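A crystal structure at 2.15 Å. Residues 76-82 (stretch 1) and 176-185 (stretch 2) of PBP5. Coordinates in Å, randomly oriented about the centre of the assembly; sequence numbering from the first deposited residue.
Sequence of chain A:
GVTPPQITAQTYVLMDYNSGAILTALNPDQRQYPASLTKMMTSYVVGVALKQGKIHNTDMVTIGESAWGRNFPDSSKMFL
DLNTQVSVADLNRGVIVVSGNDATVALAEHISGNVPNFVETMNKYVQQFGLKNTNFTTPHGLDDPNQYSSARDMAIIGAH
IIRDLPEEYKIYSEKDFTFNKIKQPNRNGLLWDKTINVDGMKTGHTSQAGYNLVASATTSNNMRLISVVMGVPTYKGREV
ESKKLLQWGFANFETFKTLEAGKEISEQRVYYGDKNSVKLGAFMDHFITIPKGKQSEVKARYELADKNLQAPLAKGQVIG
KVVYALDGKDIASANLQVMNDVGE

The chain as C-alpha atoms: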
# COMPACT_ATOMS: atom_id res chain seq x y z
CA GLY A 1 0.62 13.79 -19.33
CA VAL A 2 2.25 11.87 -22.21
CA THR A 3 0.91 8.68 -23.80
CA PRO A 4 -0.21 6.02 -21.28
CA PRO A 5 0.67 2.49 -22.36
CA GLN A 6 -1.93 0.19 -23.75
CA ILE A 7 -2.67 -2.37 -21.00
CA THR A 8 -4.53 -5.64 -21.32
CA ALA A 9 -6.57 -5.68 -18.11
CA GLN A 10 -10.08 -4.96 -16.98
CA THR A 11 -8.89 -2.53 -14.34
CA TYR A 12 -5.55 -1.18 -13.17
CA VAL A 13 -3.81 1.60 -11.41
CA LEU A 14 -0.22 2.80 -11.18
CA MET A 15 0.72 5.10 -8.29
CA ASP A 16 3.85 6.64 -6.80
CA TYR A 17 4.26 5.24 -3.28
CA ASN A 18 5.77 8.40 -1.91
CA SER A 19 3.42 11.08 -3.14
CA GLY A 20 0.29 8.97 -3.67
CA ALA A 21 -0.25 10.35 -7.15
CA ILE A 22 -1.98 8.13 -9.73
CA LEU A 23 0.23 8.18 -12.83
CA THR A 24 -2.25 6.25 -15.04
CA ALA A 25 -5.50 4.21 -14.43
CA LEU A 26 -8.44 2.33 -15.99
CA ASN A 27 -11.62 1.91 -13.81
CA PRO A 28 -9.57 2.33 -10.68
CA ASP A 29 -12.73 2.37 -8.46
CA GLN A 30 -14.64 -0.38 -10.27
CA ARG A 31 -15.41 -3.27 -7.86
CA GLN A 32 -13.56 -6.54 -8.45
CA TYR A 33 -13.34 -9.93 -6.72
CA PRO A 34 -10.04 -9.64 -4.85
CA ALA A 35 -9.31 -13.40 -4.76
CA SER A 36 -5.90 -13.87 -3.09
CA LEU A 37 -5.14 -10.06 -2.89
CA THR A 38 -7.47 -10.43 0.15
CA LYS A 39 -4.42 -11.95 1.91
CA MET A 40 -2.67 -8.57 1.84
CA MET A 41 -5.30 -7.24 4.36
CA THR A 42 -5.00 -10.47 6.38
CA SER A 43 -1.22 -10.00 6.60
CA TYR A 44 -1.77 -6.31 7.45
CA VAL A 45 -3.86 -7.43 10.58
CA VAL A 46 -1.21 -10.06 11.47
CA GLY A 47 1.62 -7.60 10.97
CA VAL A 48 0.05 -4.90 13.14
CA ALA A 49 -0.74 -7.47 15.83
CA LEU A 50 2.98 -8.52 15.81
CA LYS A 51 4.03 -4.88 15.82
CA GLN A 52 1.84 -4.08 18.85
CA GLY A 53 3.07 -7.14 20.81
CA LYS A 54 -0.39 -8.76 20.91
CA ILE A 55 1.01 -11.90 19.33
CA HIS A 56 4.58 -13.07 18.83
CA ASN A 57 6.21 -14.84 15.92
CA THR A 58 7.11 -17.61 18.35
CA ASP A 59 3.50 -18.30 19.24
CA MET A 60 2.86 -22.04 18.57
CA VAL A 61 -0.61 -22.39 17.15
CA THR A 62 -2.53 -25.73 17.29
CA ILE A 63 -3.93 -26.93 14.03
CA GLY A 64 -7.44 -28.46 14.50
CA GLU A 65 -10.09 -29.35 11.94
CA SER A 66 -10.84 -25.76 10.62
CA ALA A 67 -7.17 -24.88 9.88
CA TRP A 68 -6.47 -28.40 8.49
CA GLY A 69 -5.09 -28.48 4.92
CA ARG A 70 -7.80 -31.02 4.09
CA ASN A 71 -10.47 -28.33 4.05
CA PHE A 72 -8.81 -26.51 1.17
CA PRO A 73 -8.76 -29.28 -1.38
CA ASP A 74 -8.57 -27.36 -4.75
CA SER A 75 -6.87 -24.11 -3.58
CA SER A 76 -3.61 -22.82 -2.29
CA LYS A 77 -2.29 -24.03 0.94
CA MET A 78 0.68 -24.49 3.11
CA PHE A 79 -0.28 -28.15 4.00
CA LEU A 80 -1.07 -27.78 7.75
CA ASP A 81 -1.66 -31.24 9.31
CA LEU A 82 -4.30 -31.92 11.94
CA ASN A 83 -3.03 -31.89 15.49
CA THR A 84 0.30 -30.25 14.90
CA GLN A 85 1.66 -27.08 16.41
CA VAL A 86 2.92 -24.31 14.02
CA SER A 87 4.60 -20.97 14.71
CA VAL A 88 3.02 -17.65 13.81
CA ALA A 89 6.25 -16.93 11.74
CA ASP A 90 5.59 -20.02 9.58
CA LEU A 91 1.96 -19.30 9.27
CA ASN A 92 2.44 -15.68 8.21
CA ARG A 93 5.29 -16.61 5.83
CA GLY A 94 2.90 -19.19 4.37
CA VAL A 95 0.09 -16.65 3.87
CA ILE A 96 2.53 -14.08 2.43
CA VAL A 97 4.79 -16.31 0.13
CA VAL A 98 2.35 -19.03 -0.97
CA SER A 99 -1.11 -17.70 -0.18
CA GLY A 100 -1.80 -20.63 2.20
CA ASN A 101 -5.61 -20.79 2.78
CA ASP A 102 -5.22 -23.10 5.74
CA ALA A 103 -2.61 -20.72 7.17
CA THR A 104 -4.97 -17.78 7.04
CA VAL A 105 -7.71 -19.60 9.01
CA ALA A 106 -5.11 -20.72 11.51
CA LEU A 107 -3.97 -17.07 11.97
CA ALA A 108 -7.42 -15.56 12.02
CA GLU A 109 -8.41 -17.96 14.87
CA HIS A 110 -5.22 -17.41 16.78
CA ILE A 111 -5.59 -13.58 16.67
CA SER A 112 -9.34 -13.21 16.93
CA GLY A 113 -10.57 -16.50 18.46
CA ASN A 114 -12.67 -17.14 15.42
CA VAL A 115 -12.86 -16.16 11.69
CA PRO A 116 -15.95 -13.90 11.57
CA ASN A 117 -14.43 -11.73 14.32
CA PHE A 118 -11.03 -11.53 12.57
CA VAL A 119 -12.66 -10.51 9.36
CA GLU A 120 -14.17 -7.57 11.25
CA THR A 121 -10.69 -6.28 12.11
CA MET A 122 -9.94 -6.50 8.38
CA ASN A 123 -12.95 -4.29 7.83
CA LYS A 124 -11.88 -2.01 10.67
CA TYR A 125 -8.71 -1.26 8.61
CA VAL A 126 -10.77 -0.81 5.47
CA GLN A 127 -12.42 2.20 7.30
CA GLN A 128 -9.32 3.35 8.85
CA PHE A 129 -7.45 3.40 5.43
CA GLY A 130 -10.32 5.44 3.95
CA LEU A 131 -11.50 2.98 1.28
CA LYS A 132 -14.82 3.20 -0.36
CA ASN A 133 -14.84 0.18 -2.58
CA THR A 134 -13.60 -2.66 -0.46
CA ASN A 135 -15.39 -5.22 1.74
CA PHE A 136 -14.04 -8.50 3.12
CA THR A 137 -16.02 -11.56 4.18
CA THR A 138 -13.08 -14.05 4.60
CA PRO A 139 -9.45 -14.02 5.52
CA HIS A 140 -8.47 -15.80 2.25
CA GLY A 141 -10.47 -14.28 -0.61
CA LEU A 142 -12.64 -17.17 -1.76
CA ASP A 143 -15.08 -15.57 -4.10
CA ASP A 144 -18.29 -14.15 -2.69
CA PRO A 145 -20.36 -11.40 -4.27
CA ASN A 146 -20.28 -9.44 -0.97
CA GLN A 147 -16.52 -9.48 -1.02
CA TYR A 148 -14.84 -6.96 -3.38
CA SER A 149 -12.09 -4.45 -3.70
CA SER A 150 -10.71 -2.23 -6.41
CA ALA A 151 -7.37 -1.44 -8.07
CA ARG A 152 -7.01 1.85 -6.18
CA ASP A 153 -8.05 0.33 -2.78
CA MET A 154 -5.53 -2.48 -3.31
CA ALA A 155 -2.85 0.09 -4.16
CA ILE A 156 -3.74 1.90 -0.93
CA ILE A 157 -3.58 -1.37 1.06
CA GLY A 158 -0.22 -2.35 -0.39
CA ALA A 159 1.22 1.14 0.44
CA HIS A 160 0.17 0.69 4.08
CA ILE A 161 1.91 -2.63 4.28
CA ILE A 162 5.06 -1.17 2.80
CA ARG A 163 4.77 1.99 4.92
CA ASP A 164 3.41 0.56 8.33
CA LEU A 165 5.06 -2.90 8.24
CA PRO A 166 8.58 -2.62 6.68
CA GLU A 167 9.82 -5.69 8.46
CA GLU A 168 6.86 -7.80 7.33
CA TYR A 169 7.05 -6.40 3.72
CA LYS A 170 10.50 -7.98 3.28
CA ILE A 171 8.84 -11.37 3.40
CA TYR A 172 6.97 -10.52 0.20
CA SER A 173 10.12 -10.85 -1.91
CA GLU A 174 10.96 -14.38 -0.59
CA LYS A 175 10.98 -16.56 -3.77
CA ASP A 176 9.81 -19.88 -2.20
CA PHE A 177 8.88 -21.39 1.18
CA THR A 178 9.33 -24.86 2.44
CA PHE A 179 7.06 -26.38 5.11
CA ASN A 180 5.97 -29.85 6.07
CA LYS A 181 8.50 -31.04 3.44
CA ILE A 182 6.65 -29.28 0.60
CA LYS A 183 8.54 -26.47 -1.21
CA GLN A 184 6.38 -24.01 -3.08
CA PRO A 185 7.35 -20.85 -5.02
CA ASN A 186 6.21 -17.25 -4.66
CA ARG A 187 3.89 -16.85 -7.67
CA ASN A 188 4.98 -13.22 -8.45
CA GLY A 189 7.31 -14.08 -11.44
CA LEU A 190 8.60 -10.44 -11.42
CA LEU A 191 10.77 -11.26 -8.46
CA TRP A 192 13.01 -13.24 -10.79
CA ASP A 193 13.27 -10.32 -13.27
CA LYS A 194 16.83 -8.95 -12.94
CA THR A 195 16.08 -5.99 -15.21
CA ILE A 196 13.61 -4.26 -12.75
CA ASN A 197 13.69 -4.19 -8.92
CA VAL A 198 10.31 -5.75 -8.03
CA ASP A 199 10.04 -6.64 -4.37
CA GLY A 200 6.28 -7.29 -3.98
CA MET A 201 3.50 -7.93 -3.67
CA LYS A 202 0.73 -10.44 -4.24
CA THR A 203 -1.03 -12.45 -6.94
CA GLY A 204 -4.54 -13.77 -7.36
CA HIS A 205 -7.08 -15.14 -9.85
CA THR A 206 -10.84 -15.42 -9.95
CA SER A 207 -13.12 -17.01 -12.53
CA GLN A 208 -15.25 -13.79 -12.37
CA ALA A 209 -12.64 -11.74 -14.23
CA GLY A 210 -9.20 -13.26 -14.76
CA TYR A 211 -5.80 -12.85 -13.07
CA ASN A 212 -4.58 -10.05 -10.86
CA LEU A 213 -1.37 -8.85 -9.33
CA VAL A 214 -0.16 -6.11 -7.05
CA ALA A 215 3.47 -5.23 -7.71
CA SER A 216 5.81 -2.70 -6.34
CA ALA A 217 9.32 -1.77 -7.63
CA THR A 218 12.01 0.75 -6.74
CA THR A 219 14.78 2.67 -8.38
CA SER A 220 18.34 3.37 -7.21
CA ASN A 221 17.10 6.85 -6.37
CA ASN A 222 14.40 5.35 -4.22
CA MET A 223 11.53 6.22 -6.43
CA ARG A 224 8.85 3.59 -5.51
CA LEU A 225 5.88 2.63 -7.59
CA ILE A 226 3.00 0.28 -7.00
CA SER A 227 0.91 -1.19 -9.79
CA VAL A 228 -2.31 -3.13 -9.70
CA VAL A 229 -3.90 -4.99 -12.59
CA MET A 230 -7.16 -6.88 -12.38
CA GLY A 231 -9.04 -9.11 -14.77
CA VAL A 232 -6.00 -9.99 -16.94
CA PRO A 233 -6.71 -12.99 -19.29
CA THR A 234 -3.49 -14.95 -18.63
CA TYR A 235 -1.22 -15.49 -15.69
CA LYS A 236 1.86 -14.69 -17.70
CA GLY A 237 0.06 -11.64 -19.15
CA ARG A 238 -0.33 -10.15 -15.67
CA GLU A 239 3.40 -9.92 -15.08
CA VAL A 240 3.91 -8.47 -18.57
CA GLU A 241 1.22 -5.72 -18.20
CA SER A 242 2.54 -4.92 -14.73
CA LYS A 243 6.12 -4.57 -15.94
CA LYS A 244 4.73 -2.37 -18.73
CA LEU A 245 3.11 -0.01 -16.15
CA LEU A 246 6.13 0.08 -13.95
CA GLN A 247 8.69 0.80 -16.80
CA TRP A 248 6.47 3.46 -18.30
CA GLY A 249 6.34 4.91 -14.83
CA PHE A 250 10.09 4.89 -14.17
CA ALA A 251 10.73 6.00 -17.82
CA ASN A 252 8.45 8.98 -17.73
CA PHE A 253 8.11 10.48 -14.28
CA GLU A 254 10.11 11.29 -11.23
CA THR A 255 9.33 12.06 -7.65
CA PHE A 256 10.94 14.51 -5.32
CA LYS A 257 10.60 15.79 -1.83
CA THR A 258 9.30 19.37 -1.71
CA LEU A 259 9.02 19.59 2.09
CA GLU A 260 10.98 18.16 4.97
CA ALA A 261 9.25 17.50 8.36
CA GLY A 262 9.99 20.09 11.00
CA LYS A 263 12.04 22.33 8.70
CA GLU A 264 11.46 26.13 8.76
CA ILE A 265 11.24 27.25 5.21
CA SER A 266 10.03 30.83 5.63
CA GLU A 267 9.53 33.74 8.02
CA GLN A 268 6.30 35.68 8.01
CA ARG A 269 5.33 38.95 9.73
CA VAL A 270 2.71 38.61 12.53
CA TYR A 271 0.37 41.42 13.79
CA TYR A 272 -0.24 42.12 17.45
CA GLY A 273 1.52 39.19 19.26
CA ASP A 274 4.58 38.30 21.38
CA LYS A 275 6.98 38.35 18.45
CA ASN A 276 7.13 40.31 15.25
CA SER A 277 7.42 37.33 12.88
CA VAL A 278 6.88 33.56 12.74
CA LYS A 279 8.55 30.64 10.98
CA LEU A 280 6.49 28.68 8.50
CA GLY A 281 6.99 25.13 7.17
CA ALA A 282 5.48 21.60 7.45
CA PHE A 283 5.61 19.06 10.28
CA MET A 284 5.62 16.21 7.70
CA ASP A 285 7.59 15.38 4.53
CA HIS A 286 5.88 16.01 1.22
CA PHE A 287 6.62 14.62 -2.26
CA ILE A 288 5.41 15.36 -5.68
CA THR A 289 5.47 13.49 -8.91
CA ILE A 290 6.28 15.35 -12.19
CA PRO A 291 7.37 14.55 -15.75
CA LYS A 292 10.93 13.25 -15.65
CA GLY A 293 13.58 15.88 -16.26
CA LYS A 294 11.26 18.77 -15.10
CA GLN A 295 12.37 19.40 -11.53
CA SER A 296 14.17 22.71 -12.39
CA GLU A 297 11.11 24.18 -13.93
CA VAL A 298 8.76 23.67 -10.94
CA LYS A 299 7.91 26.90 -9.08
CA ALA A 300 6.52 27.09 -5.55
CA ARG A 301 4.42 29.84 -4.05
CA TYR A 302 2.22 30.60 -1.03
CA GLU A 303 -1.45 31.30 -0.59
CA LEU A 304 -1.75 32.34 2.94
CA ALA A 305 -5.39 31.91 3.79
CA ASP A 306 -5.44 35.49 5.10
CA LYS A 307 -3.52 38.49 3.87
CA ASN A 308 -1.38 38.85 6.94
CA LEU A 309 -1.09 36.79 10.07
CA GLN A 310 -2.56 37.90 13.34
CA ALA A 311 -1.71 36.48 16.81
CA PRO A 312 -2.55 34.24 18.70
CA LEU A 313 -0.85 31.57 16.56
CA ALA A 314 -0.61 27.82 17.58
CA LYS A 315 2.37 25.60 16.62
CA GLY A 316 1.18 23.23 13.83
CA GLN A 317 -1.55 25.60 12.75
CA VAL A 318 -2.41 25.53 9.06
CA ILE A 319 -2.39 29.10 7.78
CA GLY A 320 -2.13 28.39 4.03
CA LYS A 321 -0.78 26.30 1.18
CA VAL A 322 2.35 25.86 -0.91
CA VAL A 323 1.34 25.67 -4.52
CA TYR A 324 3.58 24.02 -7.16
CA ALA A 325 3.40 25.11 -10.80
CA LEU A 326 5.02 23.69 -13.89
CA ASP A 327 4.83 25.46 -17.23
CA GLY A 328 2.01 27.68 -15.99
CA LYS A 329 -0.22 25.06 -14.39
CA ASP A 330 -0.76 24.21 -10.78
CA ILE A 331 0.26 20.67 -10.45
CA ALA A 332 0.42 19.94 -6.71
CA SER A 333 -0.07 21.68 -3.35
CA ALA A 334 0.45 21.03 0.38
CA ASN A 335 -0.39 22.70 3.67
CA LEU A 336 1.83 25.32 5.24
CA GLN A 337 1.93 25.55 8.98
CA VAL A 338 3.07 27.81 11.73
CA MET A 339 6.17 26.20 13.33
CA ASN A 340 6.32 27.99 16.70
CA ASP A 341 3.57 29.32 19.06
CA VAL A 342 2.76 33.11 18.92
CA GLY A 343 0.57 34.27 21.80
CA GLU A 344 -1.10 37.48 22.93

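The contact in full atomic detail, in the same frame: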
# COMPACT_ATOMS: atom_id res chain seq x y z
N SER A 76 -4.96 -22.88 -2.76
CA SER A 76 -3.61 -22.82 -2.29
C SER A 76 -3.48 -23.00 -0.79
O SER A 76 -4.33 -22.60 0.01
CB SER A 76 -2.91 -21.53 -2.77
OG SER A 76 -3.47 -20.37 -2.16
N LYS A 77 -2.36 -23.57 -0.40
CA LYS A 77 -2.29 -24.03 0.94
C LYS A 77 -0.86 -24.26 1.31
O LYS A 77 0.01 -24.52 0.44
CB LYS A 77 -3.15 -25.32 1.08
CG LYS A 77 -2.70 -26.47 0.23
CD LYS A 77 -3.88 -27.43 -0.14
CE LYS A 77 -4.16 -28.25 1.09
NZ LYS A 77 -5.09 -29.33 0.72
N MET A 78 -0.62 -24.19 2.60
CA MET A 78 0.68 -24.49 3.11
C MET A 78 0.84 -25.96 3.62
O MET A 78 1.91 -26.38 4.02
CB MET A 78 1.08 -23.40 4.11
CG MET A 78 1.38 -23.81 5.51
SD MET A 78 1.72 -22.31 6.39
CE MET A 78 3.14 -22.76 7.41
N PHE A 79 -0.23 -26.74 3.49
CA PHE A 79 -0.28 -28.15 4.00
C PHE A 79 -0.18 -28.36 5.49
O PHE A 79 0.64 -29.18 5.93
CB PHE A 79 0.65 -29.10 3.22
CG PHE A 79 0.41 -29.09 1.76
CD1 PHE A 79 -0.49 -29.97 1.18
CD2 PHE A 79 1.07 -28.16 0.94
CE1 PHE A 79 -0.74 -29.93 -0.20
CE2 PHE A 79 0.85 -28.12 -0.42
CZ PHE A 79 -0.04 -28.98 -1.02
N LEU A 80 -1.03 -27.65 6.27
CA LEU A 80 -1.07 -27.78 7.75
C LEU A 80 -1.75 -29.09 8.11
O LEU A 80 -2.87 -29.35 7.65
CB LEU A 80 -1.87 -26.62 8.40
CG LEU A 80 -1.30 -25.21 8.15
CD1 LEU A 80 -2.15 -24.22 8.88
CD2 LEU A 80 0.17 -25.07 8.57
N ASP A 81 -1.07 -29.92 8.90
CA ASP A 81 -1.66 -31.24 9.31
C ASP A 81 -2.37 -31.15 10.65
O ASP A 81 -1.97 -30.40 11.55
CB ASP A 81 -0.59 -32.31 9.40
CG ASP A 81 -0.16 -32.78 8.05
OD1 ASP A 81 -0.99 -32.73 7.11
OD2 ASP A 81 1.01 -33.14 7.92
N LEU A 82 -3.45 -31.90 10.77
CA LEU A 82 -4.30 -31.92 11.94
C LEU A 82 -3.46 -32.26 13.15
O LEU A 82 -2.56 -33.08 13.09
CB LEU A 82 -5.41 -32.94 11.74
CG LEU A 82 -6.53 -32.97 12.78
CD1 LEU A 82 -7.21 -31.63 12.81
CD2 LEU A 82 -7.58 -34.04 12.48
N ASP A 176 10.46 -18.57 -2.50
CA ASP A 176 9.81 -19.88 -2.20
C ASP A 176 9.68 -20.08 -0.70
O ASP A 176 10.22 -19.30 0.07
CB ASP A 176 10.55 -21.06 -2.85
CG ASP A 176 12.02 -21.10 -2.47
OD1 ASP A 176 12.33 -21.16 -1.29
OD2 ASP A 176 12.89 -21.00 -3.37
N PHE A 177 8.99 -21.15 -0.28
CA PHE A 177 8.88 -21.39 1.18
C PHE A 177 8.72 -22.88 1.32
O PHE A 177 7.88 -23.50 0.66
CB PHE A 177 7.62 -20.68 1.75
CG PHE A 177 7.24 -21.05 3.20
CD1 PHE A 177 8.16 -20.95 4.22
CD2 PHE A 177 5.94 -21.37 3.54
CE1 PHE A 177 7.79 -21.24 5.53
CE2 PHE A 177 5.56 -21.62 4.89
CZ PHE A 177 6.47 -21.51 5.85
N THR A 178 9.45 -23.45 2.24
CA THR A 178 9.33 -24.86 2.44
C THR A 178 8.63 -25.16 3.79
O THR A 178 9.02 -24.66 4.79
CB THR A 178 10.76 -25.47 2.36
OG1 THR A 178 11.26 -25.26 1.03
CG2 THR A 178 10.79 -26.98 2.69
N PHE A 179 7.66 -26.05 3.82
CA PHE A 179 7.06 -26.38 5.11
C PHE A 179 6.47 -27.76 5.01
O PHE A 179 5.92 -28.16 3.96
CB PHE A 179 5.93 -25.36 5.49
CG PHE A 179 5.24 -25.69 6.78
CD1 PHE A 179 5.79 -25.33 7.98
CD2 PHE A 179 4.06 -26.48 6.79
CE1 PHE A 179 5.18 -25.71 9.23
CE2 PHE A 179 3.43 -26.83 8.03
CZ PHE A 179 4.02 -26.44 9.24
N ASN A 180 6.49 -28.49 6.12
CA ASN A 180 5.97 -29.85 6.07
C ASN A 180 6.54 -30.57 4.85
O ASN A 180 5.82 -31.22 4.11
CB ASN A 180 4.46 -29.83 6.00
CG ASN A 180 3.85 -31.18 6.45
OD1 ASN A 180 4.55 -31.98 7.05
ND2 ASN A 180 2.59 -31.44 6.11
N LYS A 181 7.84 -30.40 4.62
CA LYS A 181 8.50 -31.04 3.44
C LYS A 181 8.01 -30.68 2.05
O LYS A 181 8.44 -31.33 1.14
CB LYS A 181 8.41 -32.58 3.50
CG LYS A 181 8.94 -33.18 4.79
CD LYS A 181 8.60 -34.68 4.96
CE LYS A 181 9.71 -35.29 5.80
NZ LYS A 181 10.49 -34.16 6.45
N ILE A 182 7.09 -29.73 1.89
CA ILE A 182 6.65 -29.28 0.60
C ILE A 182 7.29 -27.86 0.37
O ILE A 182 7.27 -26.99 1.26
CB ILE A 182 5.15 -29.15 0.59
CG1 ILE A 182 4.50 -30.41 1.20
CG2 ILE A 182 4.63 -28.82 -0.81
CD1 ILE A 182 4.20 -31.47 0.24
N LYS A 183 7.92 -27.69 -0.80
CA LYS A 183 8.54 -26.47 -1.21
C LYS A 183 7.63 -25.84 -2.24
O LYS A 183 7.28 -26.47 -3.22
CB LYS A 183 9.88 -26.78 -1.84
CG LYS A 183 10.70 -25.53 -2.02
CD LYS A 183 11.91 -25.76 -2.87
CE LYS A 183 13.00 -24.92 -2.31
NZ LYS A 183 13.98 -24.72 -3.42
N GLN A 184 7.17 -24.61 -2.02
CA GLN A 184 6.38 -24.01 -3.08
C GLN A 184 6.95 -22.60 -3.38
O GLN A 184 7.59 -21.94 -2.52
CB GLN A 184 4.88 -23.97 -2.71
CG GLN A 184 4.28 -25.28 -2.11
CD GLN A 184 2.82 -25.04 -1.62
OE1 GLN A 184 1.87 -25.27 -2.37
NE2 GLN A 184 2.67 -24.49 -0.43
N PRO A 185 6.74 -22.15 -4.60
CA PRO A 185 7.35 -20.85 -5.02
C PRO A 185 6.41 -19.66 -4.71
O PRO A 185 5.21 -19.80 -4.83
CB PRO A 185 7.50 -20.98 -6.55
CG PRO A 185 6.37 -21.88 -6.97
CD PRO A 185 6.11 -22.88 -5.72
O HOH W 1 -0.88 -24.87 -2.59
O HOH W 2 4.05 -26.47 2.27

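An irregular loop, 76-82, lies against one side of a β-hairpin, 176-185, held by side-chain amides that bind loop carbonyls and by a small apolar cluster around Met78 and Phe179.

The hairpin is built on its own backbone. Phe177 and Gln184 pair in both directions, as do Phe179 and Ile182, and a type I' turn runs from Phe179 to Ile182. Alternation along the strands sends the side chains of Phe177, Phe179, Ile182 and Gln184 toward the loop. Thr178 and Lys183 do not reach it.

No backbone-to-backbone hydrogen bond joins the two stretches, so the loop does not extend the sheet. Hairpin side chains supply the donors instead. Gln184 NE2 donates to Lys77 O at 2.8 Å, with an N-H...O angle of 157°. The other end of this amide is also used: water 1 donates to Gln184 OE1 (2.8 Å) and accepts from Lys77 N (2.9 Å). The Gln184 amide thus reaches both backbone polar groups of Lys77, one directly and one through water.

At the turn, Asn180 ND2 donates to Phe79 O at 3.0 Å and to Asp81 OD2 at 2.9 Å. One amide nitrogen therefore ties together a loop carbonyl and a carboxylate two residues further on.

Between these polar ends sits Met78. Its methyl CE lies over one face of the Phe179 ring, 3.7 Å from the centroid and 12° off the normal, a CH-pi contact. The same methyl meets the edge of the Phe177 ring, with Met78 CE 3.7 Å from Phe177 CE2. Leu80 points away at CB, but its end returns, bringing CD2 to 3.7 Å from Phe179 CE2. Phe79 packs on the other strand, where its CE2 is 3.9 Å from Ile182 CG2.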